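Local atomic coordinates of peptide-binding protein (Photobacterium damsela subsp. piscicida, PDB entry 6SQX), a protein that probably acts as a secreted NlpC/P60 cysteine peptidase, a D,L-endopeptidase that cleaves the cell-wall peptidoglycan of potentially competing bacteria. Residues A[181-186]-A[257-262]; A[363-368]-A[461-466]; A[384-389]-A[466-471]. All coordinates share one frame; numbering follows the deposited sequence.

Contact 1. Residues A[181-186]-A[257-262]; sequences LWTGTP and SILPEH
L259 reaches the turn at 182-185 with one methyl branch. Its CB departs alongside the other segment, CG lies anti to the carbonyl carbon, and CD2 then ends against the turn, 3.9 Å from G184 CA and equally close to T183 O. The leucine also packs on L266, I268 and P269 of strand 265-271, so it links the turn to the sheet behind it. With no side chain on G184, which takes a positive phi of 102° in a type II turn from W182 to T185, L259 CD2 packs directly against its CA. The turn is closed at W182 O, which accepts from T185 N and also from T185 OG1 at 2.7 Å, the hydroxyl lying on a lone pair in the carbonyl plane. S257 OG lies 3.4 Å from W182 CB, an approach oblique to the indole, while its hydrogen bond goes to E254 O. No direct hydrogen bond joins the segments; two waters do this work. One lies within hydrogen-bonding distance of T183 O and accepts from I258 N at 2.9 Å, and the other sits 2.7 Å from both G184 O and I258 O, placed to donate to either. The arrangement is a water-mediated interface between a β-turn of the SH3b1-type domain, joining strands 177-181 and 186-192, and the start of strand 259-262 in a separate five-stranded antiparallel sheet.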
ATOM      1  N   LEU A 181      -7.700  -3.257  -1.729  1.00 17.58           N
ATOM      2  CA  LEU A 181      -7.974  -4.206  -0.643  1.00 18.35           C
ATOM      3  C   LEU A 181      -8.291  -5.584  -1.198  1.00 18.67           C
ATOM      4  O   LEU A 181      -9.072  -5.715  -2.144  1.00 19.85           O
ATOM      5  CB  LEU A 181      -9.153  -3.741   0.249  1.00 20.62           C
ATOM      6  CG  LEU A 181      -9.011  -2.430   1.013  1.00 23.89           C
ATOM      7  CD1 LEU A 181     -10.288  -2.123   1.798  1.00 24.77           C
ATOM      8  CD2 LEU A 181      -7.807  -2.473   1.920  1.00 25.37           C
ATOM      9  N   TRP A 182      -7.727  -6.604  -0.564  1.00 17.11           N
ATOM     10  CA  TRP A 182      -7.857  -7.951  -1.088  1.00 17.73           C
ATOM     11  C   TRP A 182      -9.050  -8.695  -0.496  1.00 17.42           C
ATOM     12  O   TRP A 182      -9.462  -8.465   0.647  1.00 18.45           O
ATOM     13  CB  TRP A 182      -6.572  -8.731  -0.759  1.00 18.72           C
ATOM     14  CG  TRP A 182      -5.345  -7.968  -1.150  1.00 19.13           C
ATOM     15  CD1 TRP A 182      -4.336  -7.587  -0.331  1.00 20.90           C
ATOM     16  CD2 TRP A 182      -5.025  -7.432  -2.455  1.00 19.51           C
ATOM     17  NE1 TRP A 182      -3.405  -6.843  -1.016  1.00 22.68           N
ATOM     18  CE2 TRP A 182      -3.795  -6.736  -2.327  1.00 21.12           C
ATOM     19  CE3 TRP A 182      -5.664  -7.449  -3.698  1.00 21.16           C
ATOM     20  CZ2 TRP A 182      -3.179  -6.098  -3.399  1.00 21.75           C
ATOM     21  CZ3 TRP A 182      -5.034  -6.820  -4.781  1.00 21.64           C
ATOM     22  CH2 TRP A 182      -3.804  -6.156  -4.621  1.00 22.09           C
ATOM     23  N   THR A 183      -9.573  -9.653  -1.277  1.00 17.21           N
ATOM     24  CA  THR A 183     -10.597 -10.554  -0.771  1.00 17.51           C
ATOM     25  C   THR A 183     -10.149 -11.113   0.568  1.00 18.49           C
ATOM     26  O   THR A 183      -9.001 -11.544   0.728  1.00 18.08           O
ATOM     27  CB  THR A 183     -10.724 -11.714  -1.779  1.00 20.43           C
ATOM     28  OG1 THR A 183     -11.198 -11.194  -3.019  1.00 22.05           O
ATOM     29  CG2 THR A 183     -11.690 -12.798  -1.255  1.00 20.98           C
ATOM     30  N   GLY A 184     -11.070 -11.115   1.541  1.00 17.98           N
ATOM     31  CA  GLY A 184     -10.779 -11.596   2.884  1.00 17.66           C
ATOM     32  C   GLY A 184     -10.551 -10.497   3.912  1.00 17.40           C
ATOM     33  O   GLY A 184     -10.476 -10.818   5.114  1.00 17.79           O
ATOM     34  N   THR A 185     -10.394  -9.228   3.476  1.00 17.70           N
ATOM     35  CA  THR A 185     -10.016  -8.166   4.422  1.00 18.40           C
ATOM     36  C   THR A 185     -11.174  -7.867   5.375  1.00 18.70           C
ATOM     37  O   THR A 185     -12.273  -7.564   4.906  1.00 18.61           O
ATOM     38  CB  THR A 185      -9.666  -6.875   3.669  1.00 18.38           C
ATOM     39  OG1 THR A 185      -8.574  -7.112   2.753  1.00 19.33           O
ATOM     40  CG2 THR A 185      -9.199  -5.821   4.644  1.00 18.86           C
ATOM     41  N   PRO A 186     -10.955  -7.918   6.696  1.00 18.74           N
ATOM     42  CA  PRO A 186     -11.998  -7.485   7.652  1.00 18.70           C
ATOM     43  C   PRO A 186     -12.250  -5.980   7.537  1.00 18.05           C
ATOM     44  O   PRO A 186     -11.313  -5.169   7.518  1.00 19.56           O
ATOM     45  CB  PRO A 186     -11.388  -7.833   9.021  1.00 18.85           C
ATOM     46  CG  PRO A 186     -10.381  -8.899   8.757  1.00 19.77           C
ATOM     47  CD  PRO A 186      -9.774  -8.445   7.410  1.00 19.72           C
ATOM     48  N   SER A 257      -3.395 -11.487   0.578  1.00 16.59           N
ATOM     49  CA  SER A 257      -4.631 -12.045   1.101  1.00 16.77           C
ATOM     50  C   SER A 257      -4.329 -13.026   2.227  1.00 16.99           C
ATOM     51  O   SER A 257      -3.314 -13.718   2.230  1.00 17.97           O
ATOM     52  CB  SER A 257      -5.349 -12.839   0.009  1.00 18.25           C
ATOM     53  OG  SER A 257      -5.592 -12.013  -1.115  1.00 20.27           O
ATOM     54  N   ILE A 258      -5.258 -13.115   3.175  1.00 17.41           N
ATOM     55  CA  ILE A 258      -5.151 -13.962   4.333  1.00 18.49           C
ATOM     56  C   ILE A 258      -6.486 -14.693   4.442  1.00 17.54           C
ATOM     57  O   ILE A 258      -7.533 -14.071   4.668  1.00 18.53           O
ATOM     58  CB  ILE A 258      -4.817 -13.156   5.598  1.00 18.49           C
ATOM     59  CG1 ILE A 258      -3.467 -12.436   5.437  1.00 18.30           C
ATOM     60  CG2 ILE A 258      -4.797 -14.038   6.854  1.00 19.99           C
ATOM     61  CD1 ILE A 258      -3.285 -11.315   6.529  1.00 18.92           C
ATOM     62  N   LEU A 259      -6.472 -16.010   4.215  1.00 17.72           N
ATOM     63  CA  LEU A 259      -7.725 -16.723   4.035  1.00 18.92           C
ATOM     64  C   LEU A 259      -7.692 -18.061   4.758  1.00 19.31           C
ATOM     65  O   LEU A 259      -6.614 -18.640   4.961  1.00 19.89           O
ATOM     66  CB  LEU A 259      -7.972 -16.999   2.542  1.00 18.70           C
ATOM     67  CG  LEU A 259      -8.199 -15.725   1.693  1.00 18.38           C
ATOM     68  CD1 LEU A 259      -8.034 -16.053   0.184  1.00 19.51           C
ATOM     69  CD2 LEU A 259      -9.618 -15.157   1.968  1.00 20.12           C
ATOM     70  N   PRO A 260      -8.856 -18.573   5.168  1.00 21.15           N
ATOM     71  CA  PRO A 260      -8.908 -19.892   5.814  1.00 21.33           C
ATOM     72  C   PRO A 260      -8.510 -21.025   4.871  1.00 20.95           C
ATOM     73  O   PRO A 260      -8.665 -20.945   3.648  1.00 21.04           O
ATOM     74  CB  PRO A 260     -10.391 -20.041   6.212  1.00 22.50           C
ATOM     75  CG  PRO A 260     -10.922 -18.631   6.268  1.00 22.53           C
ATOM     76  CD  PRO A 260     -10.177 -17.909   5.145  1.00 22.16           C
ATOM     77  N   GLU A 261      -8.064 -22.124   5.484  1.00 20.63           N
ATOM     78  CA  GLU A 261      -7.738 -23.322   4.734  1.00 20.50           C
ATOM     79  C   GLU A 261      -8.089 -24.531   5.599  1.00 21.89           C
ATOM     80  O   GLU A 261      -7.852 -24.541   6.812  1.00 22.43           O
ATOM     81  CB  GLU A 261      -6.231 -23.304   4.395  1.00 23.55           C
ATOM     82  CG  GLU A 261      -5.632 -24.630   3.915  1.00 25.68           C
ATOM     83  CD  GLU A 261      -5.087 -25.480   5.065  1.00 29.07           C
ATOM     84  OE1 GLU A 261      -5.524 -26.644   5.194  1.00 29.16           O
ATOM     85  OE2 GLU A 261      -4.215 -24.991   5.842  1.00 32.43           O
ATOM     86  N   HIS A 262      -8.690 -25.537   4.974  1.00 21.94           N
ATOM     87  CA  HIS A 262      -9.071 -26.756   5.667  1.00 23.66           C
ATOM     88  C   HIS A 262      -8.736 -27.935   4.762  1.00 23.85           C
ATOM     89  O   HIS A 262      -9.126 -27.937   3.588  1.00 24.19           O
ATOM     90  CB  HIS A 262     -10.570 -26.696   5.985  1.00 26.36           C
ATOM     91  CG  HIS A 262     -11.095 -27.938   6.630  1.00 29.79           C
ATOM     92  ND1 HIS A 262     -10.925 -28.204   7.971  1.00 30.95           N
ATOM     93  CD2 HIS A 262     -11.768 -29.000   6.119  1.00 33.53           C
ATOM     94  CE1 HIS A 262     -11.480 -29.368   8.265  1.00 31.11           C
ATOM     95  NE2 HIS A 262     -11.996 -29.874   7.159  1.00 34.11           N
TER
HETATM   96  O   HOH W   1      -7.366 -11.161   2.901  1.00 19.55           O
HETATM   97  O   HOH W   2      -8.180 -11.906   6.158  1.00 18.86           O

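Contact 2. Residues A[363-368]-A[461-466]; sequences QRKELL and SLWNAV
Helix 361-370 faces a loop that makes a brief 3-10 turn at 462-463, and the backbones come nearest at R364 and W463, whose CA atoms are 7.3 Å apart. R364 points at the loop and runs extended from CG to NE, so that its guanidinium meets backbone carbonyls edge-on. R364 NH1 and NH2 both grip A465 O: the bond from R364 NH1 is 2.8 Å, fairly straight at 155° and on a lone pair, whereas R364 NH2 comes nearly along the C=O axis of A465 at 3.1 Å. R364 NH1 also donates to W463 O at 2.9 Å, from above that carbonyl's plane and with a more bent N-H. A further bond from R364 NH2 to M356 O helps fix the group's rotation. In this way one arginine, presumably positively charged, ties the C40-family peptidase domain's helix to the loop entering strand 467-472. The loop itself is shaped by an ST turn, with S461 OG accepting from W463 N. Helix side chains meet the W463 indole over one face and at its edge. K365 crosses one face obliquely, CG over the six-membered ring and CE 3.4 Å from the five-membered ring centroid, a CH-pi contact almost on the normal. K365 NZ continues over the same face in a cation-pi contact at 4.4 Å from that centroid, while its salt bridge is to E361. At the ring edge, near its plane, L368 CB sits 3.9 Å from W463 CH2, and L368 CD2 is equally close to that carbon. R364 CB touches the indole at W463 CE3, 3.8 Å away.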
ATOM      1  N   GLN A 363      26.745  13.360   5.502  1.00 37.33           N
ATOM      2  CA  GLN A 363      26.373  12.712   6.758  1.00 35.84           C
ATOM      3  C   GLN A 363      25.346  11.608   6.532  1.00 33.99           C
ATOM      4  O   GLN A 363      25.425  10.544   7.161  1.00 33.64           O
ATOM      5  CB  GLN A 363      25.831  13.744   7.745  1.00 38.18           C
ATOM      6  CG  GLN A 363      26.888  14.634   8.330  1.00 40.27           C
ATOM      7  CD  GLN A 363      26.291  15.778   9.111  1.00 41.89           C
ATOM      8  OE1 GLN A 363      25.474  16.536   8.588  1.00 41.90           O
ATOM      9  NE2 GLN A 363      26.689  15.908  10.374  1.00 44.08           N
ATOM     10  N   ARG A 364      24.373  11.845   5.637  1.00 31.19           N
ATOM     11  CA  ARG A 364      23.373  10.824   5.333  1.00 27.95           C
ATOM     12  C   ARG A 364      24.026   9.577   4.745  1.00 28.32           C
ATOM     13  O   ARG A 364      23.676   8.447   5.121  1.00 28.12           O
ATOM     14  CB  ARG A 364      22.321  11.395   4.369  1.00 26.11           C
ATOM     15  CG  ARG A 364      21.456  12.502   4.989  1.00 25.74           C
ATOM     16  CD  ARG A 364      20.718  13.283   3.930  1.00 26.17           C
ATOM     17  NE  ARG A 364      19.888  14.335   4.517  1.00 25.80           N
ATOM     18  CZ  ARG A 364      18.958  15.020   3.863  1.00 24.93           C
ATOM     19  NH1 ARG A 364      18.737  14.786   2.586  1.00 24.71           N
ATOM     20  NH2 ARG A 364      18.234  15.948   4.506  1.00 26.64           N
ATOM     21  N   LYS A 365      24.967   9.759   3.810  1.00 29.27           N
ATOM     22  CA  LYS A 365      25.645   8.606   3.233  1.00 29.99           C
ATOM     23  C   LYS A 365      26.517   7.905   4.265  1.00 30.90           C
ATOM     24  O   LYS A 365      26.625   6.676   4.259  1.00 32.78           O
ATOM     25  CB  LYS A 365      26.464   9.042   2.033  1.00 29.04           C
ATOM     26  CG  LYS A 365      25.603   9.410   0.857  1.00 30.25           C
ATOM     27  CD  LYS A 365      26.427   9.766  -0.368  1.00 30.81           C
ATOM     28  CE  LYS A 365      25.516   9.866  -1.592  1.00 34.14           C
ATOM     29  NZ  LYS A 365      26.211  10.438  -2.774  1.00 36.54           N
ATOM     30  N   GLU A 366      27.128   8.663   5.176  1.00 33.00           N
ATOM     31  CA  GLU A 366      27.897   8.045   6.255  1.00 36.97           C
ATOM     32  C   GLU A 366      27.045   7.069   7.064  1.00 35.89           C
ATOM     33  O   GLU A 366      27.494   5.961   7.391  1.00 36.19           O
ATOM     34  CB  GLU A 366      28.455   9.135   7.179  1.00 43.79           C
ATOM     35  CG  GLU A 366      29.738   9.759   6.692  1.00 51.76           C
ATOM     36  CD  GLU A 366      30.901   8.779   6.715  1.00 58.55           C
ATOM     37  OE1 GLU A 366      30.906   7.873   7.581  1.00 60.73           O
ATOM     38  OE2 GLU A 366      31.809   8.912   5.864  1.00 61.22           O
ATOM     39  N   LEU A 367      25.811   7.459   7.392  1.00 33.90           N
ATOM     40  CA  LEU A 367      24.946   6.571   8.161  1.00 33.78           C
ATOM     41  C   LEU A 367      24.515   5.373   7.330  1.00 32.74           C
ATOM     42  O   LEU A 367      24.659   4.224   7.768  1.00 34.00           O
ATOM     43  CB  LEU A 367      23.726   7.321   8.699  1.00 35.66           C
ATOM     44  CG  LEU A 367      22.663   6.384   9.314  1.00 39.64           C
ATOM     45  CD1 LEU A 367      23.201   5.515  10.483  1.00 42.11           C
ATOM     46  CD2 LEU A 367      21.410   7.159   9.762  1.00 38.66           C
ATOM     47  N   LEU A 368      23.969   5.614   6.135  1.00 29.69           N
ATOM     48  CA  LEU A 368      23.354   4.519   5.394  1.00 27.29           C
ATOM     49  C   LEU A 368      24.359   3.619   4.684  1.00 29.08           C
ATOM     50  O   LEU A 368      24.035   2.458   4.388  1.00 28.89           O
ATOM     51  CB  LEU A 368      22.316   5.054   4.392  1.00 26.74           C
ATOM     52  CG  LEU A 368      20.902   5.308   4.902  1.00 27.49           C
ATOM     53  CD1 LEU A 368      20.861   6.478   5.882  1.00 28.83           C
ATOM     54  CD2 LEU A 368      19.992   5.572   3.706  1.00 29.51           C
ATOM     55  N   SER A 461      18.732  14.700  -6.685  1.00 22.33           N
ATOM     56  CA  SER A 461      19.069  13.447  -6.013  1.00 21.87           C
ATOM     57  C   SER A 461      18.231  13.233  -4.753  1.00 19.61           C
ATOM     58  O   SER A 461      17.997  14.161  -3.971  1.00 21.03           O
ATOM     59  CB  SER A 461      20.545  13.407  -5.633  1.00 23.37           C
ATOM     60  OG  SER A 461      20.817  12.215  -4.907  1.00 24.26           O
ATOM     61  N   LEU A 462      17.762  11.996  -4.548  1.00 21.18           N
ATOM     62  CA  LEU A 462      17.041  11.702  -3.310  0.52 20.68           C
ATOM     63  C   LEU A 462      17.904  11.958  -2.083  1.00 21.53           C
ATOM     64  O   LEU A 462      17.369  12.242  -1.000  1.00 22.63           O
ATOM     65  CB  LEU A 462      16.539  10.257  -3.297  0.52 19.87           C
ATOM     66  CG  LEU A 462      15.226  10.003  -4.026  0.52 20.92           C
ATOM     67  CD1 LEU A 462      15.355  10.214  -5.527  0.52 20.59           C
ATOM     68  CD2 LEU A 462      14.708   8.594  -3.711  0.52 20.45           C
ATOM     69  N   TRP A 463      19.233  11.861  -2.216  1.00 23.05           N
ATOM     70  CA  TRP A 463      20.110  12.169  -1.081  1.00 23.34           C
ATOM     71  C   TRP A 463      20.024  13.623  -0.662  1.00 24.19           C
ATOM     72  O   TRP A 463      20.448  13.948   0.458  1.00 24.77           O
ATOM     73  CB  TRP A 463      21.577  11.881  -1.425  1.00 23.39           C
ATOM     74  CG  TRP A 463      21.918  10.421  -1.509  1.00 23.64           C
ATOM     75  CD1 TRP A 463      22.179   9.690  -2.653  1.00 23.95           C
ATOM     76  CD2 TRP A 463      22.036   9.505  -0.412  1.00 23.67           C
ATOM     77  NE1 TRP A 463      22.453   8.396  -2.311  1.00 23.67           N
ATOM     78  CE2 TRP A 463      22.368   8.246  -0.951  1.00 24.26           C
ATOM     79  CE3 TRP A 463      21.873   9.628   0.978  1.00 24.59           C
ATOM     80  CZ2 TRP A 463      22.577   7.118  -0.152  1.00 24.77           C
ATOM     81  CZ3 TRP A 463      22.090   8.520   1.773  1.00 24.89           C
ATOM     82  CH2 TRP A 463      22.446   7.271   1.208  1.00 24.11           C
ATOM     83  N   ASN A 464      19.516  14.504  -1.534  1.00 24.12           N
ATOM     84  CA  ASN A 464      19.410  15.926  -1.219  1.00 24.44           C
ATOM     85  C   ASN A 464      17.990  16.347  -0.856  1.00 25.18           C
ATOM     86  O   ASN A 464      17.718  17.553  -0.750  1.00 25.77           O
ATOM     87  CB  ASN A 464      19.947  16.776  -2.376  1.00 26.68           C
ATOM     88  CG  ASN A 464      21.403  16.524  -2.649  1.00 30.06           C
ATOM     89  OD1 ASN A 464      21.790  16.227  -3.804  1.00 32.34           O
ATOM     90  ND2 ASN A 464      22.233  16.606  -1.597  1.00 31.18           N
ATOM     91  N   ALA A 465      17.083  15.392  -0.642  1.00 24.43           N
ATOM     92  CA  ALA A 465      15.711  15.733  -0.280  1.00 24.12           C
ATOM     93  C   ALA A 465      15.696  16.551   1.011  1.00 26.34           C
ATOM     94  O   ALA A 465      16.482  16.304   1.929  1.00 27.71           O
ATOM     95  CB  ALA A 465      14.887  14.442  -0.127  1.00 24.20           C
ATOM     96  N   VAL A 466      14.790  17.527   1.082  1.00 26.35           N
ATOM     97  CA  VAL A 466      14.724  18.356   2.286  1.00 27.19           C
ATOM     98  C   VAL A 466      14.369  17.494   3.491  1.00 27.57           C
ATOM     99  O   VAL A 466      14.986  17.596   4.562  1.00 28.66           O
ATOM    100  CB  VAL A 466      13.735  19.516   2.086  1.00 28.41           C
ATOM    101  CG1 VAL A 466      13.555  20.260   3.391  1.00 27.77           C
ATOM    102  CG2 VAL A 466      14.235  20.477   0.976  1.00 29.79           C
TER

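Contact 3. Residues A[384-389]-A[466-471]; sequences VSFGNS and VGFNTT
The phenyl rings of F386 and F468 project from the same side of two paired strands and meet edge-to-face, with planes at 89° and centroids 5.4 Å apart. The edge of F386 is directed toward the face of F468 in an offset T, its CE2 coming within 3.6 Å of F468 CE2. V384 lies beside F468 on this side, with CG1, anti to its backbone N, 4.1 Å from F468 CZ. R364 and L368 of helix 361-370 also pack on F468. On the other side of the sheet, the N469 amide holds S385 OG in its plane: N469 ND2 donates to S385 OG at 3.0 Å, nearly straight. The serine takes the crowded position, its hydroxyl between N and C (chi1 56°), and a water 2.7 Å from S385 OG continues on to T471 OG1. Between these two layers the strands run antiparallel, their axes at 168°. S385 and N469 exchange a pair of N-H...O bonds, as do G387 and G467, with G387 N to G467 O at 2.8 Å. G467 CA comes 3.2 Å from S389 O in a CA-H...O contact. V466 CB rests 3.6 Å from N388 O, where V466 and G467 both face G387. This classic beta bulge ends the antiparallel ladder that pairs strands 382-387 and 467-472 in the six-stranded sheet of the papain-like NlpC/P60 fold.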
ATOM      1  N   VAL A 384      13.245   3.957   4.712  1.00 19.84           N
ATOM      2  CA  VAL A 384      13.846   5.246   4.380  0.71 19.28           C
ATOM      3  C   VAL A 384      12.798   6.067   3.653  1.00 19.35           C
ATOM      4  O   VAL A 384      12.239   5.607   2.650  1.00 19.72           O
ATOM      5  CB  VAL A 384      15.105   5.089   3.504  0.71 19.84           C
ATOM      6  CG1 VAL A 384      15.879   6.427   3.456  0.71 21.96           C
ATOM      7  CG2 VAL A 384      15.998   3.978   4.050  0.71 20.53           C
ATOM      8  N   SER A 385      12.529   7.283   4.144  1.00 19.92           N
ATOM      9  CA  SER A 385      11.513   8.118   3.547  1.00 20.33           C
ATOM     10  C   SER A 385      12.112   9.464   3.158  1.00 20.34           C
ATOM     11  O   SER A 385      13.129   9.891   3.701  1.00 21.18           O
ATOM     12  CB  SER A 385      10.297   8.270   4.474  1.00 20.37           C
ATOM     13  OG  SER A 385      10.672   8.783   5.759  1.00 21.70           O
ATOM     14  N   PHE A 386      11.471  10.112   2.188  1.00 20.43           N
ATOM     15  CA  PHE A 386      12.012  11.288   1.515  1.00 20.15           C
ATOM     16  C   PHE A 386      10.862  12.260   1.309  1.00 20.92           C
ATOM     17  O   PHE A 386       9.746  11.841   1.004  1.00 21.95           O
ATOM     18  CB  PHE A 386      12.576  10.919   0.114  1.00 20.95           C
ATOM     19  CG  PHE A 386      13.461   9.681   0.105  1.00 21.86           C
ATOM     20  CD1 PHE A 386      12.886   8.417  -0.007  1.00 21.25           C
ATOM     21  CD2 PHE A 386      14.842   9.789   0.166  1.00 22.61           C
ATOM     22  CE1 PHE A 386      13.670   7.259  -0.019  1.00 21.03           C
ATOM     23  CE2 PHE A 386      15.661   8.642   0.124  1.00 22.33           C
ATOM     24  CZ  PHE A 386      15.058   7.359   0.033  1.00 21.27           C
ATOM     25  N   GLY A 387      11.135  13.556   1.443  1.00 21.16           N
ATOM     26  CA  GLY A 387      10.090  14.519   1.147  1.00 22.45           C
ATOM     27  C   GLY A 387      10.668  15.899   0.889  1.00 24.24           C
ATOM     28  O   GLY A 387      11.881  16.113   0.977  1.00 24.43           O
ATOM     29  N   ASN A 388       9.775  16.844   0.562  1.00 26.38           N
ATOM     30  CA  ASN A 388      10.156  18.198   0.167  0.55 28.36           C
ATOM     31  C   ASN A 388      10.146  19.193   1.318  1.00 30.39           C
ATOM     32  O   ASN A 388      10.398  20.373   1.085  1.00 32.83           O
ATOM     33  CB  ASN A 388       9.264  18.720  -0.975  0.55 29.80           C
ATOM     34  CG  ASN A 388       7.819  19.007  -0.539  0.55 33.13           C
ATOM     35  OD1 ASN A 388       7.485  18.995   0.649  0.55 35.09           O
ATOM     36  ND2 ASN A 388       6.956  19.270  -1.517  0.55 33.98           N
ATOM     37  N   SER A 389       9.839  18.749   2.535  1.00 29.30           N
ATOM     38  CA  SER A 389       9.913  19.576   3.733  1.00 28.56           C
ATOM     39  C   SER A 389      10.360  18.684   4.886  1.00 29.28           C
ATOM     40  O   SER A 389      10.398  17.455   4.764  1.00 28.69           O
ATOM     41  CB  SER A 389       8.556  20.220   4.075  1.00 30.38           C
ATOM     42  OG  SER A 389       7.650  19.259   4.609  1.00 34.22           O
ATOM     43  N   VAL A 466      14.790  17.527   1.082  1.00 26.35           N
ATOM     44  CA  VAL A 466      14.724  18.356   2.286  1.00 27.19           C
ATOM     45  C   VAL A 466      14.369  17.494   3.491  1.00 27.57           C
ATOM     46  O   VAL A 466      14.986  17.596   4.562  1.00 28.66           O
ATOM     47  CB  VAL A 466      13.735  19.516   2.086  1.00 28.41           C
ATOM     48  CG1 VAL A 466      13.555  20.260   3.391  1.00 27.77           C
ATOM     49  CG2 VAL A 466      14.235  20.477   0.976  1.00 29.79           C
ATOM     50  N   GLY A 467      13.362  16.636   3.327  1.00 26.34           N
ATOM     51  CA  GLY A 467      13.002  15.637   4.320  1.00 25.23           C
ATOM     52  C   GLY A 467      13.646  14.304   3.979  1.00 22.42           C
ATOM     53  O   GLY A 467      13.578  13.832   2.833  1.00 22.43           O
ATOM     54  N   PHE A 468      14.256  13.691   4.984  1.00 23.48           N
ATOM     55  CA  PHE A 468      14.973  12.437   4.768  1.00 23.83           C
ATOM     56  C   PHE A 468      15.034  11.752   6.121  1.00 23.51           C
ATOM     57  O   PHE A 468      15.550  12.335   7.079  1.00 25.83           O
ATOM     58  CB  PHE A 468      16.380  12.779   4.248  1.00 24.27           C
ATOM     59  CG  PHE A 468      17.202  11.585   3.810  1.00 25.61           C
ATOM     60  CD1 PHE A 468      17.747  10.697   4.735  1.00 26.10           C
ATOM     61  CD2 PHE A 468      17.452  11.375   2.471  1.00 25.16           C
ATOM     62  CE1 PHE A 468      18.514   9.609   4.319  1.00 26.00           C
ATOM     63  CE2 PHE A 468      18.207  10.285   2.041  1.00 25.69           C
ATOM     64  CZ  PHE A 468      18.729   9.391   2.955  1.00 25.91           C
ATOM     65  N   ASN A 469      14.483  10.553   6.231  1.00 23.20           N
ATOM     66  CA  ASN A 469      14.270   9.939   7.541  1.00 22.99           C
ATOM     67  C   ASN A 469      14.528   8.449   7.455  1.00 23.16           C
ATOM     68  O   ASN A 469      14.369   7.847   6.404  1.00 23.55           O
ATOM     69  CB  ASN A 469      12.822  10.068   8.048  1.00 23.32           C
ATOM     70  CG  ASN A 469      12.227  11.431   7.781  1.00 24.18           C
ATOM     71  OD1 ASN A 469      12.587  12.407   8.445  1.00 26.18           O
ATOM     72  ND2 ASN A 469      11.334  11.525   6.802  1.00 24.77           N
ATOM     73  N   THR A 470      14.897   7.848   8.572  1.00 23.79           N
ATOM     74  CA  THR A 470      14.898   6.405   8.718  1.00 22.99           C
ATOM     75  C   THR A 470      13.983   6.023   9.870  1.00 21.97           C
ATOM     76  O   THR A 470      13.911   6.740  10.884  1.00 25.04           O
ATOM     77  CB  THR A 470      16.309   5.826   8.968  1.00 24.52           C
ATOM     78  OG1 THR A 470      16.894   6.455  10.112  1.00 26.64           O
ATOM     79  CG2 THR A 470      17.203   6.024   7.739  1.00 26.54           C
ATOM     80  N   THR A 471      13.297   4.892   9.733  1.00 21.62           N
ATOM     81  CA  THR A 471      12.398   4.385  10.770  1.00 21.60           C
ATOM     82  C   THR A 471      12.650   2.890  10.934  1.00 21.61           C
ATOM     83  O   THR A 471      12.371   2.111  10.017  1.00 21.96           O
ATOM     84  CB  THR A 471      10.935   4.645  10.377  1.00 23.28           C
ATOM     85  OG1 THR A 471      10.747   6.034  10.044  1.00 25.04           O
ATOM     86  CG2 THR A 471       9.973   4.209  11.504  1.00 24.98           C
TER
HETATM   87  O   HOH W   3      11.314   6.687   7.410  1.00 22.45           O

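In the fold
Contact 1 comes first along the chain and closes before the others begin; its centre is about 39 Å from that of contact 2 and about 33 Å from that of contact 3, on the opposite side of the chain's centre. It joins the SH3b1-type domain to a second five-stranded sheet, remote from the peptidase sheet. Contacts 2 and 3 belong together in the peptidase part, with centres about 9 Å apart and V466 in both. Their segments alternate along the chain: helix 361-370, strand 382-387, then the loop and strand 467-472. W463 of contact 2 packs on F468 of contact 3, and A465 CB on G387 O, so helix, loop and six-stranded sheet form one continuous packed unit of the peptidase fold.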